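Local coordinates for protein cellobiose 2-epimerase (Spirochaeta thermophila DSM 6192, PDB 5ZIG) that probably catalyses the reversible epimerisation of cellobiose to 4-O-beta-D-glucopyranosyl-D-mannose, at residues G56-A61 against K118-A123; L94-H99 against F168-S173. One frame throughout, in Å; residues are numbered along the deposited sequence.

Overall arrangement
The two contacts show how an alpha/alpha barrel, the fold of the N-acylglucosamine 2-epimerase family, joins neighbouring helices and the loops outside them at two depths. Their centres lie about 13 Å apart. Interaction 1, about 11 Å from the chain's centre, pairs the first turns of helices 57-73 and 119-136; interaction 2, about 24 Å out, pairs two loops, one following helix 77-94 and the other linking strands 167-168 and 175-176. Along the chain the segments alternate, 56-61, 94-99, 118-123, 168-173, so the contacts interleave, each bridging residues more than 50 positions apart. They also touch: Thr60 packs on Leu94, and Leu119 on Phe168 and Trp172, joining the helix starts to the segments outside them.

Interaction 1: G56-A61 against K118-A123; sequences GLVMTA and KLYGNA
Leu57 lays its CD2 methyl over the peptide group of Gly121, with CD2 only 3.4 Å from Gly121 C. CG stands anti to the backbone N (chi1 170°), which places it beside the carbonyl oxygen of the same glycine. Gly121 has no side chain to intervene, and a CB there would collide with Leu57 CD2; the CA atoms of Val58 and Gly121 accordingly come within 5.2 Å. Next to this, Val58 crosses Tyr120 at about a right angle, its CG2 in the plane of the ring at the edge, 3.9 Å from Tyr120 CD1. The same ring meets His196 edge-to-face. Two helices of an alpha/alpha barrel are thus joined at their first turns, side by side and pointing the same way; the axes of the short segments 57-61 and 119-123 come within 9.0 Å and differ by 14° in direction. An alanine in place of Leu57 lacks CG and both methyls and would probably leave a gap over the Gly121 peptide. The buried Asn122 amide is gripped at both ends: ND2 gives a nearly straight bond (176°) to Lys118 O, approaching from above the carbonyl plane, while OD1 accepts from Phe102 N. In the partner helix, Thr60 N and OG1 reach Gly56 O from opposite faces of its plane.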
loop_
_atom_site.group_PDB
_atom_site.type_symbol
_atom_site.label_atom_id
_atom_site.label_comp_id
_atom_site.label_asym_id
_atom_site.label_seq_id
_atom_site.Cartn_x
_atom_site.Cartn_y
_atom_site.Cartn_z
ATOM N N GLY A 56 6.415 8.604 11.796
ATOM C CA GLY A 56 5.362 8.995 10.898
ATOM C C GLY A 56 4.062 8.266 11.170
ATOM O O GLY A 56 4.043 7.154 11.700
ATOM N N LEU A 57 2.969 8.924 10.786
ATOM C CA LEU A 57 1.653 8.307 10.852
ATOM C C LEU A 57 1.580 7.076 9.953
ATOM O O LEU A 57 1.161 6.004 10.399
ATOM C CB LEU A 57 0.593 9.333 10.450
ATOM C CG LEU A 57 -0.802 8.773 10.232
ATOM C CD1 LEU A 57 -1.297 7.991 11.464
ATOM C CD2 LEU A 57 -1.757 9.920 9.842
ATOM N N VAL A 58 1.951 7.234 8.676
ATOM C CA VAL A 58 1.946 6.131 7.705
ATOM C C VAL A 58 2.753 4.945 8.222
ATOM O O VAL A 58 2.268 3.814 8.261
ATOM C CB VAL A 58 2.494 6.607 6.346
ATOM C CG1 VAL A 58 2.389 5.490 5.306
ATOM C CG2 VAL A 58 1.787 7.865 5.876
ATOM N N MET A 59 4.008 5.190 8.612
ATOM C CA MET A 59 4.883 4.094 9.023
ATOM C C MET A 59 4.322 3.363 10.239
ATOM O O MET A 59 4.309 2.126 10.281
ATOM C CB MET A 59 6.285 4.635 9.306
ATOM C CG MET A 59 7.280 3.624 9.830
ATOM S SD MET A 59 8.290 4.370 11.136
ATOM C CE MET A 59 7.045 4.538 12.410
ATOM N N THR A 60 3.820 4.110 11.221
ATOM C CA THR A 60 3.268 3.490 12.422
ATOM C C THR A 60 2.020 2.676 12.103
ATOM O O THR A 60 1.822 1.590 12.659
ATOM C CB THR A 60 2.955 4.576 13.450
ATOM O OG1 THR A 60 4.173 5.263 13.780
ATOM C CG2 THR A 60 2.320 3.979 14.720
ATOM N N ALA A 61 1.155 3.195 11.226
ATOM C CA ALA A 61 -0.047 2.457 10.845
ATOM C C ALA A 61 0.295 1.235 9.993
ATOM O O ALA A 61 -0.348 0.185 10.116
ATOM C CB ALA A 61 -1.012 3.378 10.104
ATOM N N LYS A 118 -3.370 14.652 6.828
ATOM C CA LYS A 118 -3.348 14.162 5.458
ATOM C C LYS A 118 -4.289 12.970 5.335
ATOM O O LYS A 118 -4.201 12.016 6.115
ATOM C CB LYS A 118 -1.928 13.774 5.046
ATOM C CG LYS A 118 -0.919 14.905 5.228
ATOM C CD LYS A 118 0.289 14.771 4.290
ATOM C CE LYS A 118 1.366 15.817 4.589
ATOM N NZ LYS A 118 2.338 15.942 3.462
ATOM N N LEU A 119 -5.203 13.040 4.365
ATOM C CA LEU A 119 -6.130 11.934 4.160
ATOM C C LEU A 119 -5.377 10.647 3.854
ATOM O O LEU A 119 -5.773 9.566 4.311
ATOM C CB LEU A 119 -7.117 12.272 3.045
ATOM C CG LEU A 119 -8.308 13.079 3.575
ATOM C CD1 LEU A 119 -7.900 14.464 4.102
ATOM C CD2 LEU A 119 -9.360 13.180 2.516
ATOM N N TYR A 120 -4.269 10.760 3.127
ATOM C CA TYR A 120 -3.429 9.595 2.869
ATOM C C TYR A 120 -3.106 8.869 4.157
ATOM O O TYR A 120 -3.317 7.658 4.269
ATOM C CB TYR A 120 -2.155 10.014 2.167
ATOM C CG TYR A 120 -1.295 8.847 1.755
ATOM C CD1 TYR A 120 -0.322 8.339 2.609
ATOM C CD2 TYR A 120 -1.463 8.248 0.515
ATOM C CE1 TYR A 120 0.464 7.267 2.235
ATOM C CE2 TYR A 120 -0.669 7.174 0.128
ATOM C CZ TYR A 120 0.293 6.691 0.991
ATOM O OH TYR A 120 1.082 5.620 0.608
ATOM N N GLY A 121 -2.601 9.593 5.151
ATOM C CA GLY A 121 -2.263 8.954 6.414
ATOM C C GLY A 121 -3.456 8.538 7.244
ATOM O O GLY A 121 -3.439 7.490 7.895
ATOM N N ASN A 122 -4.488 9.382 7.279
ATOM C CA ASN A 122 -5.703 9.000 7.984
ATOM C C ASN A 122 -6.366 7.780 7.337
ATOM O O ASN A 122 -6.967 6.956 8.046
ATOM C CB ASN A 122 -6.651 10.203 8.044
ATOM C CG ASN A 122 -6.242 11.202 9.126
ATOM O OD1 ASN A 122 -6.732 11.140 10.247
ATOM N ND2 ASN A 122 -5.312 12.087 8.805
ATOM N N ALA A 123 -6.260 7.639 6.008
ATOM C CA ALA A 123 -6.691 6.403 5.338
ATOM C C ALA A 123 -5.957 5.194 5.900
ATOM O O ALA A 123 -6.582 4.237 6.370
ATOM C CB ALA A 123 -6.453 6.484 3.826
#

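Interaction 2: L94-H99 against F168-S173; sequences LYDATH and FTEDWS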
loop_
_atom_site.group_PDB
_atom_site.type_symbol
_atom_site.label_atom_id
_atom_site.label_comp_id
_atom_site.label_asym_id
_atom_site.label_seq_id
_atom_site.Cartn_x
_atom_site.Cartn_y
_atom_site.Cartn_z
ATOM N N LEU A 94 -0.152 9.700 17.974
ATOM C CA LEU A 94 -0.546 10.252 16.679
ATOM C C LEU A 94 -2.000 10.735 16.651
ATOM O O LEU A 94 -2.362 11.570 15.806
ATOM C CB LEU A 94 -0.293 9.207 15.587
ATOM C CG LEU A 94 1.218 9.005 15.359
ATOM C CD1 LEU A 94 1.558 7.568 14.924
ATOM C CD2 LEU A 94 1.800 10.045 14.372
ATOM N N TYR A 95 -2.832 10.233 17.552
ATOM C CA TYR A 95 -4.229 10.635 17.599
ATOM C C TYR A 95 -4.382 12.059 18.159
ATOM O O TYR A 95 -3.787 12.408 19.182
ATOM C CB TYR A 95 -4.999 9.622 18.447
ATOM C CG TYR A 95 -6.491 9.828 18.484
ATOM C CD1 TYR A 95 -7.235 9.822 17.322
ATOM C CD2 TYR A 95 -7.147 10.035 19.694
ATOM C CE1 TYR A 95 -8.618 10.018 17.360
ATOM C CE2 TYR A 95 -8.506 10.228 19.748
ATOM C CZ TYR A 95 -9.244 10.214 18.585
ATOM O OH TYR A 95 -10.605 10.406 18.657
ATOM N N ASP A 96 -5.180 12.879 17.474
ATOM C CA ASP A 96 -5.484 14.247 17.898
ATOM C C ASP A 96 -6.729 14.164 18.777
ATOM O O ASP A 96 -7.849 14.098 18.277
ATOM C CB ASP A 96 -5.674 15.163 16.681
ATOM C CG ASP A 96 -5.988 16.642 17.061
ATOM O OD1 ASP A 96 -6.078 17.524 16.174
ATOM O OD2 ASP A 96 -6.172 16.918 18.254
ATOM N N ALA A 97 -6.531 14.141 20.099
ATOM C CA ALA A 97 -7.659 14.003 21.008
ATOM C C ALA A 97 -8.575 15.219 21.001
ATOM O O ALA A 97 -9.703 15.119 21.489
ATOM C CB ALA A 97 -7.166 13.738 22.432
ATOM N N THR A 98 -8.127 16.348 20.448
ATOM C CA THR A 98 -8.940 17.555 20.395
ATOM C C THR A 98 -9.777 17.606 19.119
ATOM O O THR A 98 -11.010 17.665 19.176
ATOM C CB THR A 98 -8.044 18.802 20.506
ATOM O OG1 THR A 98 -7.284 18.746 21.721
ATOM C CG2 THR A 98 -8.883 20.065 20.485
ATOM N N HIS A 99 -9.127 17.581 17.961
ATOM C CA HIS A 99 -9.830 17.754 16.694
ATOM C C HIS A 99 -10.074 16.445 15.957
ATOM O O HIS A 99 -10.595 16.472 14.838
ATOM C CB HIS A 99 -9.054 18.720 15.791
ATOM C CG HIS A 99 -8.656 19.999 16.475
ATOM N ND1 HIS A 99 -9.514 21.077 16.603
ATOM C CD2 HIS A 99 -7.500 20.365 17.076
ATOM C CE1 HIS A 99 -8.901 22.050 17.255
ATOM N NE2 HIS A 99 -7.673 21.647 17.543
ATOM N N PHE A 168 -5.850 18.593 5.168
ATOM C CA PHE A 168 -6.514 19.656 5.898
ATOM C C PHE A 168 -5.622 20.146 7.029
ATOM O O PHE A 168 -4.725 19.441 7.504
ATOM C CB PHE A 168 -7.875 19.201 6.467
ATOM C CG PHE A 168 -8.948 19.065 5.434
ATOM C CD1 PHE A 168 -9.064 17.900 4.684
ATOM C CD2 PHE A 168 -9.840 20.102 5.206
ATOM C CE1 PHE A 168 -10.070 17.775 3.723
ATOM C CE2 PHE A 168 -10.832 19.987 4.248
ATOM C CZ PHE A 168 -10.940 18.828 3.497
ATOM N N THR A 169 -5.894 21.384 7.449
ATOM C CA THR A 169 -5.318 21.950 8.653
ATOM C C THR A 169 -5.721 21.121 9.871
ATOM O O THR A 169 -6.636 20.287 9.823
ATOM C CB THR A 169 -5.782 23.394 8.837
ATOM O OG1 THR A 169 -7.198 23.471 8.612
ATOM C CG2 THR A 169 -5.065 24.328 7.867
ATOM N N GLU A 170 -5.038 21.387 10.987
ATOM C CA GLU A 170 -5.214 20.563 12.176
ATOM C C GLU A 170 -6.688 20.453 12.574
ATOM O O GLU A 170 -7.184 19.351 12.847
ATOM C CB GLU A 170 -4.368 21.123 13.323
ATOM C CG GLU A 170 -4.479 20.307 14.599
ATOM C CD GLU A 170 -3.657 20.878 15.740
ATOM O OE1 GLU A 170 -3.059 21.964 15.560
ATOM O OE2 GLU A 170 -3.620 20.238 16.817
ATOM N N ASP A 171 -7.418 21.580 12.559
ATOM C CA ASP A 171 -8.815 21.616 12.975
ATOM C C ASP A 171 -9.778 21.106 11.910
ATOM O O ASP A 171 -10.995 21.198 12.112
ATOM C CB ASP A 171 -9.206 23.045 13.397
ATOM C CG ASP A 171 -9.019 24.071 12.277
ATOM O OD1 ASP A 171 -8.998 23.686 11.083
ATOM O OD2 ASP A 171 -8.902 25.274 12.586
ATOM N N TRP A 172 -9.263 20.602 10.783
ATOM C CA TRP A 172 -10.024 20.041 9.660
ATOM C C TRP A 172 -10.887 21.084 8.955
ATOM O O TRP A 172 -11.879 20.734 8.294
ATOM C CB TRP A 172 -10.905 18.862 10.095
ATOM C CG TRP A 172 -10.195 17.561 10.391
ATOM C CD1 TRP A 172 -9.807 17.108 11.616
ATOM C CD2 TRP A 172 -9.841 16.528 9.452
ATOM N NE1 TRP A 172 -9.215 15.872 11.501
ATOM C CE2 TRP A 172 -9.236 15.487 10.187
ATOM C CE3 TRP A 172 -9.997 16.375 8.069
ATOM C CZ2 TRP A 172 -8.757 14.321 9.584
ATOM C CZ3 TRP A 172 -9.517 15.198 7.468
ATOM C CH2 TRP A 172 -8.905 14.201 8.229
ATOM N N SER A 173 -10.525 22.361 9.057
ATOM C CA SER A 173 -11.349 23.430 8.509
ATOM C C SER A 173 -10.959 23.835 7.094
ATOM O O SER A 173 -11.830 24.228 6.314
ATOM C CB SER A 173 -11.258 24.678 9.400
ATOM O OG SER A 173 -10.056 25.394 9.168
HETATM O O HOH W 1 -4.450 19.099 18.884
HETATM O O HOH W 2 -12.083 20.297 15.088
#
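The His99 ring has Asp171 CA over one face, a CH-pi contact at 4.1 Å from CA to the ring centroid, and Thr98 CG2 over the other, displaced toward the rim. Asp96 OD1 and a water lie in the ring plane at its edge; that water bridges His99 ND1 to Asp171 O. The indole of Trp172 is approached obliquely by His99 O, 3.4 Å from Trp172 CD1, while its NE1 donates to Arg100 O. Both segments are loops on the outside of the alpha/alpha barrel, each shaped by an aspartate. Asp96 OD2 accepts, on one face of its carboxylate, from Thr98 N, an Asx turn, and from His99 N, extending it to an Asx motif. Asp171, third residue of the type I turn from Thr169 to Trp172, takes Thr169 OG1, Ser173 N and Ser173 OG on OD1, Ser173 N forming an Asx turn. Glu170 CG, anti to the backbone N (chi1 -179°), lies 3.6 Å from Asp96 OD1; Glu170 OE2 is 3.7 Å from Asp96 OD1, the carboxylate planes 49° apart. Salt bridges of Lys117 to Asp96 and Arg115 to Glu170 are likely to offset this repulsion, and a second water donates to Asp96 OD2 and Glu170 OE2.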